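PDB 3HAZ: proline dehydrogenase from Bradyrhizobium japonicum USDA 110, which probably oxidises proline to glutamate in two steps, with an FAD-dependent proline dehydrogenase and an NAD-dependent 1-pyrroline-5-carboxylate dehydrogenase joined in a single chain. Local coordinates for residues 115-120 with 447-452; 768-773 with 801-806; 773-778 with 808-813; 874-879 with 894-899. All coordinates share one frame; numbering follows the deposited sequence.

The four contacts form a connected series from the proline dehydrogenase part of the chain into the aldehyde dehydrogenase part, and all lie away from the annotated FAD, NAD and catalytic residues. Contact 1 sits at the end of a barrel strand; its 115-120 segment touches both contact 2, where Asn-119 probably bonds Asp-805, and contact 3, where Val-118 meets Pro-775. Contacts 2 and 3 share Ala-773 and helix 804-819, their centres about 8 Å apart. Contact 4 joins the same sheet as contact 2, about 11 Å away between centres, and Arg-896 ties it to contact 3 through Asp-808. Contacts 1 and 4 do not touch, with centres about 22 Å apart.

Contact 1 (115-120 with 447-452); sequences AFLVNA and GSHRDL
His-449 and Leu-117 meet at the middle of this buried contact. CD2 of Leu-117 lies 3.9 Å from CB of His-449 and oblique to its imidazole, the two side chains crossing at about a right angle. Phe-116 takes one face of the imidazole: its CE2 stands 3.8 Å above the plane of the His-449 ring, offset toward the rim. The two ring planes cross obliquely, at 49°. The same CD2 of Leu-117 also reaches CD2 of Leu-452 at 4.1 Å. The contact packs the chain that follows helix 106-115 against the end of strand 440-448, the last strand of the parallel beta/alpha barrel of the proline dehydrogenase family. One water spans the gap, donating to Phe-116 O at 2.9 Å and hydrogen-bonded to ND1 of His-449 at the same length. The imidazole is held at its other nitrogen too, NE2 being bonded to OE2 of Glu-82; that carboxylate would favour a proton on NE2. CG of His-449 lies beside its own backbone N (chi1 -68°), which turns the ring toward Phe-116. Farther out, the backbone of His-449 bonds Gly-172, and Asp-451 forms a salt bridge with Arg-209.

Contact 2 (768-773 with 801-806); sequences IADATA and FVQEDV
CB of Asp-770 stands over one face of the Gln-803 carboxamide, 3.3 Å from CD of Gln-803. OE1 of the same amide accepts from Ala-771 N at 2.8 Å, the donor standing well above the carbonyl plane, 50° out of it. The carboxylate of Asp-770 is met on OD1 in two ways: Thr-772 N comes from above its plane, completing an Asx turn, while Thr-772 OG1 donates along the syn lone pair, 2.7 Å from Asp-770 OD1. The ring of Phe-801 is approached obliquely by CG1 of Ile-768 on the sheet face that helix 902-911 covers. Ala-769 and Val-802 point to the other face.

Two parallel strands of a beta-alpha-beta unit, 765-769 and 797-803, are paired here. Ala-769 N donates to Phe-801 O at 2.9 Å, nearly straight at 166°, and Gln-803 N returns a bond to Ala-769 O at 3.2 Å. Beyond them, CB of Ala-771 packs on CG1 of Val-806 at 3.7 Å. Two donors on OD1 of Asp-770 and a hydrogen bond between its OD2 and Ser-922 OG are consistent with an ionised carboxylate, and the Gln-803 side chain, extended beyond CG, adds one more bond where the ladder of the strands ends.

Contact 3 (773-778 with 808-813); sequences ALPEQV and DRMIEM
This is an apolar helix-to-helix contact in which the first turn of helix 775-787 rests on helix 804-819, beside the sheet strands that precede each of them. Pro-775 and two methionines carry it. The extended chain of Met-810 crosses the proline at about a right angle, its CG 4.0 Å from CB of Pro-775. It runs on to Val-778, where CE lies 4.0 Å from CG2 of Val-778, and the same methyl is 3.7 Å from the carbonyl O of Ala-773.

Met-813 instead bends at its last torsion (chi3 -66°). The turn places its CE 3.7 Å from CB of Pro-775, while its sulphur sits over the backbone, with SD 3.5 Å from CA of Glu-776. Pro-775 follows the N-cap residue Leu-774, a place where its lack of an N-H costs the helix no bond. At the outer margin, CG of Arg-809 lies 4.3 Å from CB of Pro-775; within helix 804-819, NE of Arg-809 forms a salt bridge with OE1 of Glu-812, which may offset the like charge of Arg-450 nearby. Val-118 also touches Pro-775. Successive helices packed side by side on a largely parallel sheet are characteristic of the alpha/beta architecture of the aldehyde dehydrogenase family.

Contact 4 (874-879 with 894-899); sequences IFELTE and VVRYRP
The bonds between the two segments serve the pairing of two strands and one carboxylate. In the parallel bridge of Glu-876 with Val-894, Val-894 N donates to Phe-875 O at 2.7 Å and Leu-877 N to Val-894 O at 2.8 Å, each donor lying in the carbonyl plane. Water fills the next step of the ladder: it donates to Leu-877 O and accepts from Arg-896 N at 3.0 Å, in keeping with the short segments 874-876 and 894-897 diverging by 39°. Its second proton goes to OE2 of Glu-876, at 2.6 Å.

That carboxylate is also gripped side-on by Arg-896. NE of Arg-896 reaches OE2 of Glu-876 at 2.7 Å and NH1 reaches OE1 at 2.9 Å, both along syn lone pairs, with the two planar groups only 14° apart. The arginine bends at chi3 (79°) to present this edge, whereas Glu-876 is extended. OE1 is also hydrogen-bonded to NE2 of His-859, and NH2 of Arg-896 forms a salt bridge with Asp-808. Glu-876 is thus well supplied with donors and probably ionised. On the other side of the sheet CB of Leu-877 lies 3.8 Å from CG2 of Val-895; Ile-874 and Val-894 pack on the side of Glu-876. Such a parallel pair near the edge of a mixed alpha/beta sheet, here with a bidentate Glu-Arg salt bridge across it, belongs to the aldehyde dehydrogenase fold.

Contact 1 (115-120 with 447-452)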
loop_
_atom_site.group_PDB
_atom_site.type_symbol
_atom_site.label_atom_id
_atom_site.label_comp_id
_atom_site.label_asym_id
_atom_site.label_seq_id
_atom_site.Cartn_x
_atom_site.Cartn_y
_atom_site.Cartn_z
ATOM N N ALA A 115 -32.334 39.651 15.975
ATOM C CA ALA A 115 -33.036 40.180 17.157
ATOM C C ALA A 115 -34.433 40.666 16.794
ATOM O O ALA A 115 -35.372 40.561 17.589
ATOM C CB ALA A 115 -32.242 41.327 17.794
ATOM N N PHE A 116 -34.552 41.221 15.592
ATOM C CA PHE A 116 -35.834 41.690 15.080
ATOM C C PHE A 116 -36.934 40.643 15.219
ATOM O O PHE A 116 -38.084 40.984 15.466
ATOM C CB PHE A 116 -35.716 42.089 13.608
ATOM C CG PHE A 116 -37.042 42.330 12.941
ATOM C CD1 PHE A 116 -37.751 43.501 13.179
ATOM C CD2 PHE A 116 -37.584 41.385 12.075
ATOM C CE1 PHE A 116 -38.980 43.731 12.559
ATOM C CE2 PHE A 116 -38.816 41.608 11.453
ATOM C CZ PHE A 116 -39.513 42.781 11.699
ATOM N N LEU A 117 -36.575 39.371 15.058
ATOM C CA LEU A 117 -37.561 38.290 15.100
ATOM C C LEU A 117 -38.200 38.104 16.476
ATOM O O LEU A 117 -39.323 37.604 16.579
ATOM C CB LEU A 117 -36.942 36.973 14.628
ATOM C CG LEU A 117 -36.415 36.927 13.196
ATOM C CD1 LEU A 117 -35.721 35.591 12.938
ATOM C CD2 LEU A 117 -37.540 37.157 12.187
ATOM N N VAL A 118 -37.499 38.487 17.540
ATOM C CA VAL A 118 -38.115 38.428 18.864
ATOM C C VAL A 118 -38.411 39.813 19.421
ATOM O O VAL A 118 -39.304 39.980 20.243
ATOM C CB VAL A 118 -37.265 37.633 19.879
ATOM C CG1 VAL A 118 -37.111 36.197 19.420
ATOM C CG2 VAL A 118 -35.904 38.302 20.102
ATOM N N ASN A 119 -37.654 40.801 18.961
ATOM C CA ASN A 119 -37.742 42.153 19.494
ATOM C C ASN A 119 -37.825 43.135 18.335
ATOM O O ASN A 119 -36.815 43.679 17.892
ATOM C CB ASN A 119 -36.526 42.449 20.387
ATOM C CG ASN A 119 -36.617 43.798 21.100
ATOM O OD1 ASN A 119 -37.516 44.601 20.842
ATOM N ND2 ASN A 119 -35.674 44.047 22.006
ATOM N N ALA A 120 -39.038 43.343 17.837
ATOM C CA ALA A 120 -39.257 44.169 16.654
ATOM C C ALA A 120 -38.613 45.553 16.765
ATOM O O ALA A 120 -38.011 46.045 15.806
ATOM C CB ALA A 120 -40.745 44.289 16.361
ATOM N N GLY A 447 -47.262 31.964 10.502
ATOM C CA GLY A 447 -47.048 32.274 11.902
ATOM C C GLY A 447 -46.339 33.576 12.240
ATOM O O GLY A 447 -46.159 34.450 11.396
ATOM N N SER A 448 -45.926 33.690 13.500
ATOM C CA SER A 448 -45.220 34.870 14.000
ATOM C C SER A 448 -43.708 34.803 13.785
ATOM O O SER A 448 -43.128 33.717 13.705
ATOM C CB SER A 448 -45.510 35.046 15.489
ATOM O OG SER A 448 -46.892 35.241 15.693
ATOM N N HIS A 449 -43.075 35.973 13.701
ATOM C CA HIS A 449 -41.621 36.058 13.567
ATOM C C HIS A 449 -40.869 35.288 14.665
ATOM O O HIS A 449 -39.799 34.729 14.421
ATOM C CB HIS A 449 -41.153 37.519 13.577
ATOM C CG HIS A 449 -41.565 38.302 12.369
ATOM N ND1 HIS A 449 -42.042 39.593 12.448
ATOM C CD2 HIS A 449 -41.571 37.977 11.053
ATOM C CE1 HIS A 449 -42.325 40.031 11.234
ATOM N NE2 HIS A 449 -42.048 39.069 10.371
ATOM N N ARG A 450 -41.412 35.281 15.877
ATOM C CA ARG A 450 -40.729 34.640 17.001
ATOM C C ARG A 450 -40.632 33.122 16.826
ATOM O O ARG A 450 -39.893 32.458 17.548
ATOM C CB ARG A 450 -41.414 34.983 18.323
ATOM C CG ARG A 450 -42.820 34.431 18.448
ATOM C CD ARG A 450 -43.574 35.117 19.580
ATOM N NE ARG A 450 -43.060 34.752 20.897
ATOM C CZ ARG A 450 -43.466 35.320 22.029
ATOM N NH1 ARG A 450 -44.384 36.279 21.991
ATOM N NH2 ARG A 450 -42.958 34.935 23.196
ATOM N N ASP A 451 -41.357 32.584 15.847
ATOM C CA ASP A 451 -41.344 31.148 15.578
ATOM C C ASP A 451 -40.688 30.794 14.245
ATOM O O ASP A 451 -40.641 29.627 13.852
ATOM C CB ASP A 451 -42.763 30.596 15.622
ATOM C CG ASP A 451 -43.419 30.824 16.962
ATOM O OD1 ASP A 451 -42.792 30.456 17.970
ATOM O OD2 ASP A 451 -44.539 31.376 17.009
ATOM N N LEU A 452 -40.172 31.801 13.555
ATOM C CA LEU A 452 -39.574 31.574 12.244
ATOM C C LEU A 452 -38.243 30.805 12.285
ATOM O O LEU A 452 -38.068 29.827 11.559
ATOM C CB LEU A 452 -39.376 32.898 11.515
ATOM C CG LEU A 452 -38.648 32.760 10.178
ATOM C CD1 LEU A 452 -39.415 31.825 9.242
ATOM C CD2 LEU A 452 -38.431 34.122 9.552
HETATM O O HOH W 1 -40.873 40.977 14.771
#

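Contact 2 (768-773 with 801-806)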
loop_
_atom_site.group_PDB
_atom_site.type_symbol
_atom_site.label_atom_id
_atom_site.label_comp_id
_atom_site.label_asym_id
_atom_site.label_seq_id
_atom_site.Cartn_x
_atom_site.Cartn_y
_atom_site.Cartn_z
ATOM N N ILE A 768 -22.202 32.743 27.290
ATOM C CA ILE A 768 -22.423 33.962 26.528
ATOM C C ILE A 768 -23.398 33.664 25.396
ATOM O O ILE A 768 -23.157 32.778 24.572
ATOM C CB ILE A 768 -21.111 34.520 25.959
ATOM C CG1 ILE A 768 -20.088 34.728 27.081
ATOM C CG2 ILE A 768 -21.363 35.818 25.200
ATOM C CD1 ILE A 768 -18.715 35.157 26.581
ATOM N N ALA A 769 -24.521 34.374 25.386
ATOM C CA ALA A 769 -25.510 34.229 24.321
ATOM C C ALA A 769 -25.755 35.576 23.636
ATOM O O ALA A 769 -26.124 36.547 24.302
ATOM C CB ALA A 769 -26.820 33.663 24.881
ATOM N N ASP A 770 -25.539 35.640 22.321
ATOM C CA ASP A 770 -25.801 36.874 21.573
ATOM C C ASP A 770 -27.141 36.804 20.850
ATOM O O ASP A 770 -27.838 35.794 20.938
ATOM C CB ASP A 770 -24.643 37.229 20.616
ATOM C CG ASP A 770 -24.508 36.267 19.443
ATOM O OD1 ASP A 770 -25.499 35.624 19.034
ATOM O OD2 ASP A 770 -23.387 36.178 18.902
ATOM N N ALA A 771 -27.496 37.872 20.140
ATOM C CA ALA A 771 -28.834 37.986 19.561
ATOM C C ALA A 771 -29.062 37.139 18.311
ATOM O O ALA A 771 -30.181 37.098 17.789
ATOM C CB ALA A 771 -29.183 39.452 19.286
ATOM N N THR A 772 -28.018 36.471 17.822
ATOM C CA THR A 772 -28.196 35.514 16.738
ATOM C C THR A 772 -28.531 34.120 17.260
ATOM O O THR A 772 -28.807 33.211 16.478
ATOM C CB THR A 772 -26.953 35.397 15.827
ATOM O OG1 THR A 772 -25.893 34.739 16.540
ATOM C CG2 THR A 772 -26.497 36.773 15.356
ATOM N N ALA A 773 -28.498 33.940 18.574
ATOM C CA ALA A 773 -28.816 32.634 19.140
ATOM C C ALA A 773 -30.324 32.431 19.119
ATOM O O ALA A 773 -31.082 33.378 19.313
ATOM C CB ALA A 773 -28.288 32.524 20.561
ATOM N N PHE A 801 -24.549 35.496 30.474
ATOM C CA PHE A 801 -24.467 36.805 29.833
ATOM C C PHE A 801 -25.346 36.770 28.581
ATOM O O PHE A 801 -25.202 35.883 27.743
ATOM C CB PHE A 801 -23.029 37.133 29.425
ATOM C CG PHE A 801 -22.082 37.327 30.578
ATOM C CD1 PHE A 801 -21.908 38.583 31.151
ATOM C CD2 PHE A 801 -21.328 36.265 31.063
ATOM C CE1 PHE A 801 -21.016 38.772 32.190
ATOM C CE2 PHE A 801 -20.442 36.447 32.108
ATOM C CZ PHE A 801 -20.281 37.701 32.672
ATOM N N VAL A 802 -26.256 37.729 28.457
ATOM C CA VAL A 802 -27.179 37.772 27.327
ATOM C C VAL A 802 -27.260 39.190 26.766
ATOM O O VAL A 802 -27.355 40.154 27.526
ATOM C CB VAL A 802 -28.586 37.315 27.745
ATOM C CG1 VAL A 802 -29.065 38.124 28.950
ATOM C CG2 VAL A 802 -29.552 37.460 26.575
ATOM N N GLN A 803 -27.199 39.320 25.442
ATOM C CA GLN A 803 -27.199 40.640 24.820
ATOM C C GLN A 803 -28.527 41.332 25.101
ATOM O O GLN A 803 -29.577 40.691 25.117
ATOM C CB GLN A 803 -26.918 40.558 23.312
ATOM C CG GLN A 803 -25.439 40.580 22.956
ATOM C CD GLN A 803 -25.178 40.417 21.457
ATOM O OE1 GLN A 803 -26.104 40.230 20.671
ATOM N NE2 GLN A 803 -23.911 40.485 21.063
ATOM N N GLU A 804 -28.473 42.637 25.342
ATOM C CA GLU A 804 -29.642 43.367 25.828
ATOM C C GLU A 804 -30.853 43.295 24.899
ATOM O O GLU A 804 -31.990 43.252 25.368
ATOM C CB GLU A 804 -29.280 44.823 26.133
ATOM C CG GLU A 804 -28.808 45.605 24.921
ATOM C CD GLU A 804 -28.255 46.965 25.298
ATOM O OE1 GLU A 804 -28.324 47.320 26.495
ATOM O OE2 GLU A 804 -27.749 47.674 24.399
ATOM N N ASP A 805 -30.614 43.274 23.590
ATOM C CA ASP A 805 -31.713 43.221 22.621
ATOM C C ASP A 805 -32.589 41.971 22.740
ATOM O O ASP A 805 -33.736 41.974 22.305
ATOM C CB ASP A 805 -31.197 43.356 21.186
ATOM C CG ASP A 805 -30.942 44.795 20.795
ATOM O OD1 ASP A 805 -31.380 45.709 21.537
ATOM O OD2 ASP A 805 -30.305 45.014 19.744
ATOM N N VAL A 806 -32.058 40.900 23.322
ATOM C CA VAL A 806 -32.855 39.684 23.447
ATOM C C VAL A 806 -33.018 39.238 24.901
ATOM O O VAL A 806 -33.576 38.171 25.171
ATOM C CB VAL A 806 -32.278 38.529 22.586
ATOM C CG1 VAL A 806 -32.393 38.862 21.093
ATOM C CG2 VAL A 806 -30.827 38.234 22.971
#

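Contact 3 (773-778 with 808-813)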
loop_
_atom_site.group_PDB
_atom_site.type_symbol
_atom_site.label_atom_id
_atom_site.label_comp_id
_atom_site.label_asym_id
_atom_site.label_seq_id
_atom_site.Cartn_x
_atom_site.Cartn_y
_atom_site.Cartn_z
ATOM N N ALA A 773 -28.498 33.940 18.574
ATOM C CA ALA A 773 -28.816 32.634 19.140
ATOM C C ALA A 773 -30.324 32.431 19.119
ATOM O O ALA A 773 -31.082 33.378 19.313
ATOM C CB ALA A 773 -28.288 32.524 20.561
ATOM N N LEU A 774 -30.758 31.199 18.882
ATOM C CA LEU A 774 -32.177 30.860 18.961
ATOM C C LEU A 774 -32.635 30.833 20.417
ATOM O O LEU A 774 -32.201 29.979 21.193
ATOM C CB LEU A 774 -32.427 29.501 18.301
ATOM C CG LEU A 774 -33.880 29.042 18.198
ATOM C CD1 LEU A 774 -34.696 30.032 17.389
ATOM C CD2 LEU A 774 -33.952 27.649 17.586
ATOM N N PRO A 775 -33.524 31.765 20.801
ATOM C CA PRO A 775 -33.927 31.837 22.214
ATOM C C PRO A 775 -34.445 30.514 22.806
ATOM O O PRO A 775 -34.160 30.234 23.971
ATOM C CB PRO A 775 -35.024 32.920 22.215
ATOM C CG PRO A 775 -34.683 33.781 21.039
ATOM C CD PRO A 775 -34.160 32.820 19.989
ATOM N N GLU A 776 -35.180 29.721 22.032
ATOM C CA GLU A 776 -35.720 28.452 22.527
ATOM C C GLU A 776 -34.618 27.446 22.876
ATOM O O GLU A 776 -34.772 26.639 23.790
ATOM C CB GLU A 776 -36.643 27.796 21.492
ATOM C CG GLU A 776 -37.821 28.628 21.049
ATOM C CD GLU A 776 -37.514 29.466 19.826
ATOM O OE1 GLU A 776 -36.603 30.314 19.898
ATOM O OE2 GLU A 776 -38.197 29.284 18.798
ATOM N N GLN A 777 -33.530 27.465 22.117
ATOM C CA GLN A 777 -32.432 26.539 22.370
ATOM C C GLN A 777 -31.581 27.050 23.524
ATOM O O GLN A 777 -31.112 26.265 24.352
ATOM C CB GLN A 777 -31.578 26.326 21.116
ATOM C CG GLN A 777 -32.308 25.618 19.983
ATOM C CD GLN A 777 -32.820 24.236 20.374
ATOM O OE1 GLN A 777 -33.783 23.729 19.789
ATOM N NE2 GLN A 777 -32.179 23.622 21.362
ATOM N N VAL A 778 -31.392 28.365 23.585
ATOM C CA VAL A 778 -30.729 28.970 24.735
ATOM C C VAL A 778 -31.463 28.582 26.005
ATOM O O VAL A 778 -30.848 28.185 26.998
ATOM C CB VAL A 778 -30.658 30.501 24.635
ATOM C CG1 VAL A 778 -30.167 31.101 25.959
ATOM C CG2 VAL A 778 -29.739 30.907 23.493
ATOM N N ASP A 808 -34.825 40.228 27.532
ATOM C CA ASP A 808 -36.153 40.113 28.132
ATOM C C ASP A 808 -36.840 38.814 27.719
ATOM O O ASP A 808 -37.446 38.124 28.540
ATOM C CB ASP A 808 -37.033 41.316 27.748
ATOM C CG ASP A 808 -36.606 42.608 28.444
ATOM O OD1 ASP A 808 -36.064 42.540 29.569
ATOM O OD2 ASP A 808 -36.815 43.693 27.863
ATOM N N ARG A 809 -36.759 38.496 26.438
ATOM C CA ARG A 809 -37.355 37.267 25.922
ATOM C C ARG A 809 -36.603 36.042 26.439
ATOM O O ARG A 809 -37.206 35.092 26.936
ATOM C CB ARG A 809 -37.371 37.286 24.390
ATOM C CG ARG A 809 -37.728 35.950 23.741
ATOM C CD ARG A 809 -39.095 35.471 24.197
ATOM N NE ARG A 809 -40.095 36.539 24.141
ATOM C CZ ARG A 809 -40.641 37.010 23.024
ATOM N NH1 ARG A 809 -41.544 37.984 23.086
ATOM N NH2 ARG A 809 -40.287 36.516 21.843
ATOM N N MET A 810 -35.283 36.064 26.346
ATOM C CA MET A 810 -34.499 34.922 26.822
ATOM C C MET A 810 -34.687 34.656 28.320
ATOM O O MET A 810 -34.877 33.512 28.738
ATOM C CB MET A 810 -33.027 35.087 26.454
ATOM C CG MET A 810 -32.768 34.835 24.958
ATOM S SD MET A 810 -31.020 34.824 24.549
ATOM C CE MET A 810 -31.063 34.640 22.759
ATOM N N ILE A 811 -34.673 35.717 29.120
ATOM C CA ILE A 811 -34.838 35.582 30.561
ATOM C C ILE A 811 -36.229 35.048 30.901
ATOM O O ILE A 811 -36.380 34.141 31.721
ATOM C CB ILE A 811 -34.591 36.928 31.277
ATOM C CG1 ILE A 811 -33.095 37.262 31.269
ATOM C CG2 ILE A 811 -35.136 36.890 32.701
ATOM C CD1 ILE A 811 -32.777 38.687 31.707
ATOM N N GLU A 812 -37.240 35.621 30.261
ATOM C CA GLU A 812 -38.621 35.190 30.431
ATOM C C GLU A 812 -38.823 33.718 30.025
ATOM O O GLU A 812 -39.606 32.988 30.643
ATOM C CB GLU A 812 -39.545 36.112 29.619
ATOM C CG GLU A 812 -40.867 35.498 29.204
ATOM C CD GLU A 812 -41.610 36.347 28.172
ATOM O OE1 GLU A 812 -41.203 36.372 26.983
ATOM O OE2 GLU A 812 -42.609 36.990 28.558
ATOM N N MET A 813 -38.122 33.276 28.987
ATOM C CA MET A 813 -38.286 31.897 28.522
ATOM C C MET A 813 -37.593 30.899 29.470
ATOM O O MET A 813 -38.128 29.829 29.772
ATOM C CB MET A 813 -37.793 31.735 27.080
ATOM C CG MET A 813 -38.473 30.595 26.339
ATOM S SD MET A 813 -37.791 30.251 24.708
ATOM C CE MET A 813 -38.194 31.744 23.814
#

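Contact 4 (874-879 with 894-899)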
loop_
_atom_site.group_PDB
_atom_site.type_symbol
_atom_site.label_atom_id
_atom_site.label_comp_id
_atom_site.label_asym_id
_atom_site.label_seq_id
_atom_site.Cartn_x
_atom_site.Cartn_y
_atom_site.Cartn_z
ATOM N N ILE A 874 -33.613 32.317 39.668
ATOM C CA ILE A 874 -32.929 33.143 38.696
ATOM C C ILE A 874 -32.822 34.560 39.228
ATOM O O ILE A 874 -33.834 35.203 39.518
ATOM C CB ILE A 874 -33.666 33.171 37.345
ATOM C CG1 ILE A 874 -33.847 31.747 36.810
ATOM C CG2 ILE A 874 -32.900 34.038 36.357
ATOM C CD1 ILE A 874 -34.888 31.631 35.707
ATOM N N PHE A 875 -31.591 35.035 39.365
ATOM C CA PHE A 875 -31.346 36.416 39.749
ATOM C C PHE A 875 -30.637 37.117 38.609
ATOM O O PHE A 875 -29.833 36.509 37.895
ATOM C CB PHE A 875 -30.474 36.498 41.007
ATOM C CG PHE A 875 -31.128 35.948 42.233
ATOM C CD1 PHE A 875 -30.827 34.671 42.680
ATOM C CD2 PHE A 875 -32.047 36.705 42.942
ATOM C CE1 PHE A 875 -31.437 34.162 43.809
ATOM C CE2 PHE A 875 -32.654 36.201 44.070
ATOM C CZ PHE A 875 -32.347 34.931 44.506
ATOM N N GLU A 876 -30.937 38.397 38.439
ATOM C CA GLU A 876 -30.191 39.220 37.500
ATOM C C GLU A 876 -29.311 40.184 38.280
ATOM O O GLU A 876 -29.779 40.893 39.173
ATOM C CB GLU A 876 -31.124 39.983 36.547
ATOM C CG GLU A 876 -30.396 41.012 35.684
ATOM C CD GLU A 876 -31.260 41.579 34.567
ATOM O OE1 GLU A 876 -32.426 41.154 34.426
ATOM O OE2 GLU A 876 -30.764 42.445 33.819
ATOM N N LEU A 877 -28.031 40.183 37.943
ATOM C CA LEU A 877 -27.047 41.044 38.568
ATOM C C LEU A 877 -26.888 42.300 37.733
ATOM O O LEU A 877 -27.060 42.267 36.514
ATOM C CB LEU A 877 -25.696 40.324 38.603
ATOM C CG LEU A 877 -25.317 39.359 39.729
ATOM C CD1 LEU A 877 -26.540 38.757 40.417
ATOM C CD2 LEU A 877 -24.351 38.272 39.193
ATOM N N THR A 878 -26.529 43.399 38.388
ATOM C CA THR A 878 -26.140 44.614 37.691
ATOM C C THR A 878 -24.809 44.381 36.996
ATOM O O THR A 878 -24.620 44.768 35.845
ATOM C CB THR A 878 -25.984 45.795 38.668
ATOM O OG1 THR A 878 -27.262 46.138 39.216
ATOM C CG2 THR A 878 -25.404 47.003 37.955
ATOM N N GLU A 879 -23.883 43.744 37.706
ATOM C CA GLU A 879 -22.596 43.380 37.124
ATOM C C GLU A 879 -22.106 42.026 37.646
ATOM O O GLU A 879 -22.483 41.598 38.740
ATOM C CB GLU A 879 -21.556 44.472 37.383
ATOM C CG GLU A 879 -21.364 44.805 38.846
ATOM C CD GLU A 879 -20.495 46.030 39.048
ATOM O OE1 GLU A 879 -19.980 46.569 38.044
ATOM O OE2 GLU A 879 -20.327 46.452 40.212
ATOM N N VAL A 894 -27.869 36.111 36.073
ATOM C CA VAL A 894 -27.884 36.662 34.721
ATOM C C VAL A 894 -27.406 38.111 34.664
ATOM O O VAL A 894 -27.780 38.937 35.494
ATOM C CB VAL A 894 -29.295 36.594 34.097
ATOM C CG1 VAL A 894 -29.270 37.129 32.668
ATOM C CG2 VAL A 894 -29.830 35.168 34.136
ATOM N N VAL A 895 -26.579 38.407 33.672
ATOM C CA VAL A 895 -26.157 39.773 33.398
ATOM C C VAL A 895 -26.459 40.088 31.925
ATOM O O VAL A 895 -26.082 39.326 31.035
ATOM C CB VAL A 895 -24.644 39.945 33.650
ATOM C CG1 VAL A 895 -24.169 41.306 33.159
ATOM C CG2 VAL A 895 -24.322 39.751 35.122
ATOM N N ARG A 896 -27.145 41.194 31.656
ATOM C CA ARG A 896 -27.353 41.593 30.265
ATOM C C ARG A 896 -26.258 42.573 29.851
ATOM O O ARG A 896 -25.721 43.292 30.688
ATOM C CB ARG A 896 -28.767 42.158 30.034
ATOM C CG ARG A 896 -29.076 43.483 30.723
ATOM C CD ARG A 896 -30.524 43.885 30.482
ATOM N NE ARG A 896 -31.440 43.149 31.347
ATOM C CZ ARG A 896 -32.703 42.873 31.045
ATOM N NH1 ARG A 896 -33.457 42.203 31.908
ATOM N NH2 ARG A 896 -33.216 43.262 29.882
ATOM N N TYR A 897 -25.898 42.582 28.571
ATOM C CA TYR A 897 -24.789 43.420 28.121
ATOM C C TYR A 897 -25.022 44.011 26.728
ATOM O O TYR A 897 -25.789 43.470 25.924
ATOM C CB TYR A 897 -23.459 42.637 28.151
ATOM C CG TYR A 897 -23.335 41.586 27.064
ATOM C CD1 TYR A 897 -22.590 41.833 25.910
ATOM C CD2 TYR A 897 -23.971 40.356 27.184
ATOM C CE1 TYR A 897 -22.482 40.881 24.907
ATOM C CE2 TYR A 897 -23.869 39.398 26.189
ATOM C CZ TYR A 897 -23.122 39.664 25.052
ATOM O OH TYR A 897 -23.022 38.716 24.058
ATOM N N ARG A 898 -24.345 45.124 26.458
ATOM C CA ARG A 898 -24.357 45.754 25.143
ATOM C C ARG A 898 -23.309 45.092 24.254
ATOM O O ARG A 898 -22.203 44.805 24.709
ATOM C CB ARG A 898 -24.077 47.253 25.272
ATOM N N PRO A 899 -23.655 44.848 22.981
ATOM C CA PRO A 899 -22.795 44.129 22.032
ATOM C C PRO A 899 -21.401 44.734 21.930
ATOM O O PRO A 899 -20.430 44.011 21.710
ATOM C CB PRO A 899 -23.532 44.300 20.700
ATOM C CG PRO A 899 -24.956 44.492 21.092
ATOM C CD PRO A 899 -24.914 45.287 22.359
HETATM O O HOH W 2 -28.174 42.806 33.964
#